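Local coordinates for porin (Rhodobacter blasticus, PDB 3PRN), which forms trimeric outer-membrane channels through which small hydrophilic solutes, up to about 0.6 kDa, diffuse passively, at residues Leu217-Asn229 against Val237-Ala249. The protein carries 1 engineered substitution. Sequence-based numbering, arbitrary orientation.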
# COMPACT_ATOMS: atom_id res chain seq x y z
N LEU A 217 12.50 -32.93 11.53
CA LEU A 217 12.87 -33.67 10.33
C LEU A 217 13.99 -32.98 9.56
O LEU A 217 14.40 -33.50 8.51
CB LEU A 217 11.66 -33.92 9.42
CG LEU A 217 10.52 -34.78 9.97
CD1 LEU A 217 9.34 -34.94 8.99
CD2 LEU A 217 10.98 -36.18 10.37
N SER A 218 14.50 -31.82 9.98
CA SER A 218 15.57 -31.20 9.23
C SER A 218 16.80 -32.10 9.09
O SER A 218 17.16 -32.83 10.04
CB SER A 218 15.99 -29.93 10.00
OG SER A 218 17.25 -29.46 9.57
N THR A 219 17.59 -31.99 8.02
CA THR A 219 18.80 -32.80 7.94
C THR A 219 19.87 -32.33 8.91
O THR A 219 20.87 -33.08 9.08
CB THR A 219 19.48 -32.84 6.55
OG1 THR A 219 19.93 -31.50 6.24
CG2 THR A 219 18.49 -33.33 5.50
N ALA A 220 19.69 -31.21 9.59
CA ALA A 220 20.74 -30.73 10.48
C ALA A 220 20.83 -31.58 11.74
O ALA A 220 21.90 -31.70 12.33
CB ALA A 220 20.43 -29.25 10.85
N GLY A 221 19.72 -32.19 12.16
CA GLY A 221 19.68 -32.97 13.39
C GLY A 221 19.72 -32.00 14.57
O GLY A 221 19.44 -30.78 14.43
N ASP A 222 20.09 -32.44 15.76
CA ASP A 222 20.18 -31.61 16.93
C ASP A 222 21.29 -30.58 16.79
O ASP A 222 22.23 -30.71 15.99
CB ASP A 222 20.36 -32.44 18.20
CG ASP A 222 19.15 -33.34 18.45
OD1 ASP A 222 18.18 -33.43 17.65
OD2 ASP A 222 19.16 -34.01 19.51
N GLN A 223 21.15 -29.51 17.58
CA GLN A 223 22.06 -28.39 17.40
C GLN A 223 22.31 -27.69 18.70
O GLN A 223 21.46 -27.50 19.56
CB GLN A 223 21.30 -27.43 16.40
CG GLN A 223 21.95 -26.06 16.26
CD GLN A 223 21.25 -25.18 15.22
OE1 GLN A 223 20.13 -25.43 14.79
NE2 GLN A 223 21.94 -24.10 14.80
N VAL A 224 23.52 -27.16 18.83
CA VAL A 224 23.83 -26.39 20.04
C VAL A 224 24.52 -25.12 19.59
O VAL A 224 25.35 -25.15 18.68
CB VAL A 224 24.83 -27.26 20.86
CG1 VAL A 224 25.54 -26.43 21.91
CG2 VAL A 224 24.06 -28.42 21.48
N THR A 225 24.14 -24.01 20.21
CA THR A 225 24.73 -22.72 19.87
C THR A 225 25.16 -22.07 21.20
O THR A 225 24.34 -22.01 22.12
CB THR A 225 23.66 -21.79 19.20
OG1 THR A 225 23.32 -22.44 17.97
CG2 THR A 225 24.21 -20.41 18.94
N LEU A 226 26.39 -21.66 21.20
CA LEU A 226 27.00 -20.95 22.32
C LEU A 226 27.34 -19.55 21.83
O LEU A 226 28.00 -19.35 20.81
CB LEU A 226 28.24 -21.72 22.81
CG LEU A 226 29.15 -20.89 23.72
CD1 LEU A 226 28.46 -20.78 25.07
CD2 LEU A 226 30.52 -21.58 23.83
N TYR A 227 26.82 -18.54 22.57
CA TYR A 227 27.10 -17.18 22.12
C TYR A 227 27.36 -16.24 23.28
O TYR A 227 27.05 -16.53 24.43
CB TYR A 227 25.88 -16.61 21.32
CG TYR A 227 24.66 -16.39 22.21
CD1 TYR A 227 23.85 -17.47 22.50
CD2 TYR A 227 24.34 -15.17 22.79
CE1 TYR A 227 22.72 -17.38 23.29
CE2 TYR A 227 23.22 -15.05 23.61
CZ TYR A 227 22.42 -16.15 23.85
OH TYR A 227 21.30 -16.10 24.69
N GLY A 228 27.88 -15.07 22.93
CA GLY A 228 28.13 -14.08 23.96
C GLY A 228 28.23 -12.68 23.37
O GLY A 228 28.48 -12.51 22.16
N ASN A 229 28.06 -11.68 24.22
CA ASN A 229 28.19 -10.31 23.72
C ASN A 229 28.68 -9.43 24.89
O ASN A 229 28.45 -9.77 26.06
CB ASN A 229 26.94 -9.72 23.12
CG ASN A 229 25.73 -9.96 24.01
OD1 ASN A 229 24.92 -10.84 23.67
ND2 ASN A 229 25.65 -9.25 25.13
N VAL A 237 30.21 -5.98 21.15
CA VAL A 237 30.94 -7.00 20.36
C VAL A 237 30.19 -8.30 20.56
O VAL A 237 29.74 -8.59 21.66
CB VAL A 237 32.42 -6.98 20.72
CG1 VAL A 237 32.72 -7.61 22.05
CG2 VAL A 237 33.21 -7.63 19.57
N ARG A 238 29.97 -9.08 19.48
CA ARG A 238 29.22 -10.33 19.58
C ARG A 238 29.97 -11.51 18.95
O ARG A 238 30.71 -11.32 17.98
CB ARG A 238 27.93 -10.18 18.67
CG ARG A 238 27.01 -9.09 19.19
CD ARG A 238 25.78 -8.93 18.28
NE ARG A 238 24.95 -7.83 18.73
CZ ARG A 238 24.10 -7.89 19.75
NH1 ARG A 238 23.94 -8.99 20.44
NH2 ARG A 238 23.38 -6.82 20.08
N ALA A 239 29.71 -12.71 19.46
CA ALA A 239 30.33 -13.90 18.89
C ALA A 239 29.44 -15.11 19.11
O ALA A 239 28.63 -15.12 20.02
CB ALA A 239 31.69 -14.18 19.57
N TYR A 240 29.60 -16.18 18.35
CA TYR A 240 28.90 -17.42 18.56
C TYR A 240 29.66 -18.58 17.89
O TYR A 240 30.43 -18.31 16.97
CB TYR A 240 27.44 -17.46 18.02
CG TYR A 240 27.33 -17.40 16.51
CD1 TYR A 240 27.33 -18.61 15.79
CD2 TYR A 240 27.18 -16.22 15.82
CE1 TYR A 240 27.22 -18.62 14.41
CE2 TYR A 240 27.06 -16.23 14.41
CZ TYR A 240 27.08 -17.41 13.72
OH TYR A 240 26.99 -17.50 12.33
N VAL A 241 29.36 -19.79 18.34
CA VAL A 241 29.88 -20.97 17.71
C VAL A 241 28.65 -21.89 17.68
O VAL A 241 27.88 -21.81 18.65
CB VAL A 241 30.98 -21.67 18.55
CG1 VAL A 241 31.56 -22.85 17.80
CG2 VAL A 241 32.05 -20.66 18.95
N SER A 242 28.48 -22.67 16.63
CA SER A 242 27.31 -23.57 16.60
C SER A 242 27.73 -24.88 15.92
O SER A 242 28.52 -24.82 14.97
CB SER A 242 26.11 -22.92 15.86
OG SER A 242 24.90 -23.65 15.91
N ASP A 243 27.21 -25.97 16.37
CA ASP A 243 27.37 -27.30 15.89
C ASP A 243 26.03 -28.00 15.63
O ASP A 243 25.08 -27.95 16.44
CB ASP A 243 28.11 -28.24 16.88
CG ASP A 243 29.58 -27.85 16.90
OD1 ASP A 243 30.29 -28.01 15.84
OD2 ASP A 243 30.08 -27.32 17.96
N ILE A 244 25.97 -28.70 14.51
CA ILE A 244 24.81 -29.52 14.20
C ILE A 244 25.27 -30.98 14.13
O ILE A 244 26.48 -31.22 13.97
CB ILE A 244 24.11 -29.07 12.91
CG1 ILE A 244 25.03 -29.07 11.69
CG2 ILE A 244 23.56 -27.63 13.12
CD1 ILE A 244 24.35 -28.78 10.37
N ASP A 245 24.36 -31.91 14.22
CA ASP A 245 24.62 -33.33 14.10
C ASP A 245 24.83 -33.81 12.67
O ASP A 245 25.29 -34.97 12.54
CB ASP A 245 23.44 -34.20 14.63
CG ASP A 245 23.49 -34.34 16.13
OD1 ASP A 245 24.54 -34.14 16.79
OD2 ASP A 245 22.41 -34.63 16.72
N ARG A 246 24.46 -33.10 11.62
CA ARG A 246 24.66 -33.63 10.27
C ARG A 246 26.11 -34.10 10.07
O ARG A 246 27.11 -33.44 10.31
CB ARG A 246 24.26 -32.67 9.21
CG ARG A 246 24.10 -33.12 7.78
CD ARG A 246 23.68 -31.91 6.93
NE ARG A 246 24.79 -31.05 6.65
CZ ARG A 246 24.89 -29.72 6.53
NH1 ARG A 246 23.81 -28.95 6.72
NH2 ARG A 246 26.11 -29.20 6.22
N ALA A 247 26.19 -35.31 9.47
CA ALA A 247 27.47 -35.94 9.19
C ALA A 247 28.34 -35.03 8.33
O ALA A 247 27.93 -34.58 7.26
CB ALA A 247 27.20 -37.19 8.26
N GLY A 248 29.53 -34.79 8.82
CA GLY A 248 30.55 -34.05 8.07
C GLY A 248 30.43 -32.53 8.14
O GLY A 248 31.26 -31.83 7.54
N ALA A 249 29.42 -32.02 8.86
CA ALA A 249 29.29 -30.55 8.93
C ALA A 249 30.47 -29.89 9.61
O ALA A 249 31.05 -30.39 10.55
CB ALA A 249 27.99 -30.24 9.68
O HOH W 1 24.95 -11.82 20.73
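Gln223 reaches diagonally across to Ser242: with CG anti to the backbone N (chi1 169°) and the chain extended beyond it, the amide NE2 meets Ser242 OG at 3.2 Å, in the amide plane and almost straight at 176°. The same hydroxyl lies 2.9 Å from Thr225 OG1 and 3.2 Å from Val224 O; Thr225 OG1 is hydrogen-bonded to Gly108 O. Gln223 OE1 accepts from Asn215 ND2 and Gln111 N, and NE2 also bonds Asp109 O, which fixes the buried amide's rotation. Shortening Gln223 to an alanine is likely to leave these partners and Ser242 OG without their mate, and Ile244 CG2 with only CB to pack on. The strands form an antiparallel beta hairpin of the 16-stranded porin barrel: Gln223, Thr225 and Tyr227 face inward, toward the loop that, as in related porins, folds in to narrow the pore, whereas Val224, Leu226 and Val241 lie on the outer surface. Tyr227 and Tyr240 touch through their CB atoms, 3.7 Å apart, and their rings lead away. Farther along, Asn229 and Arg238 run side by side, amide and guanidinium planes 61° apart; a water accepts from Arg238 NH1 in the guanidinium plane and lies 3.1 Å from Asn229 OD1, to which it may donate, while Arg238 NE forms a salt bridge with Asp258.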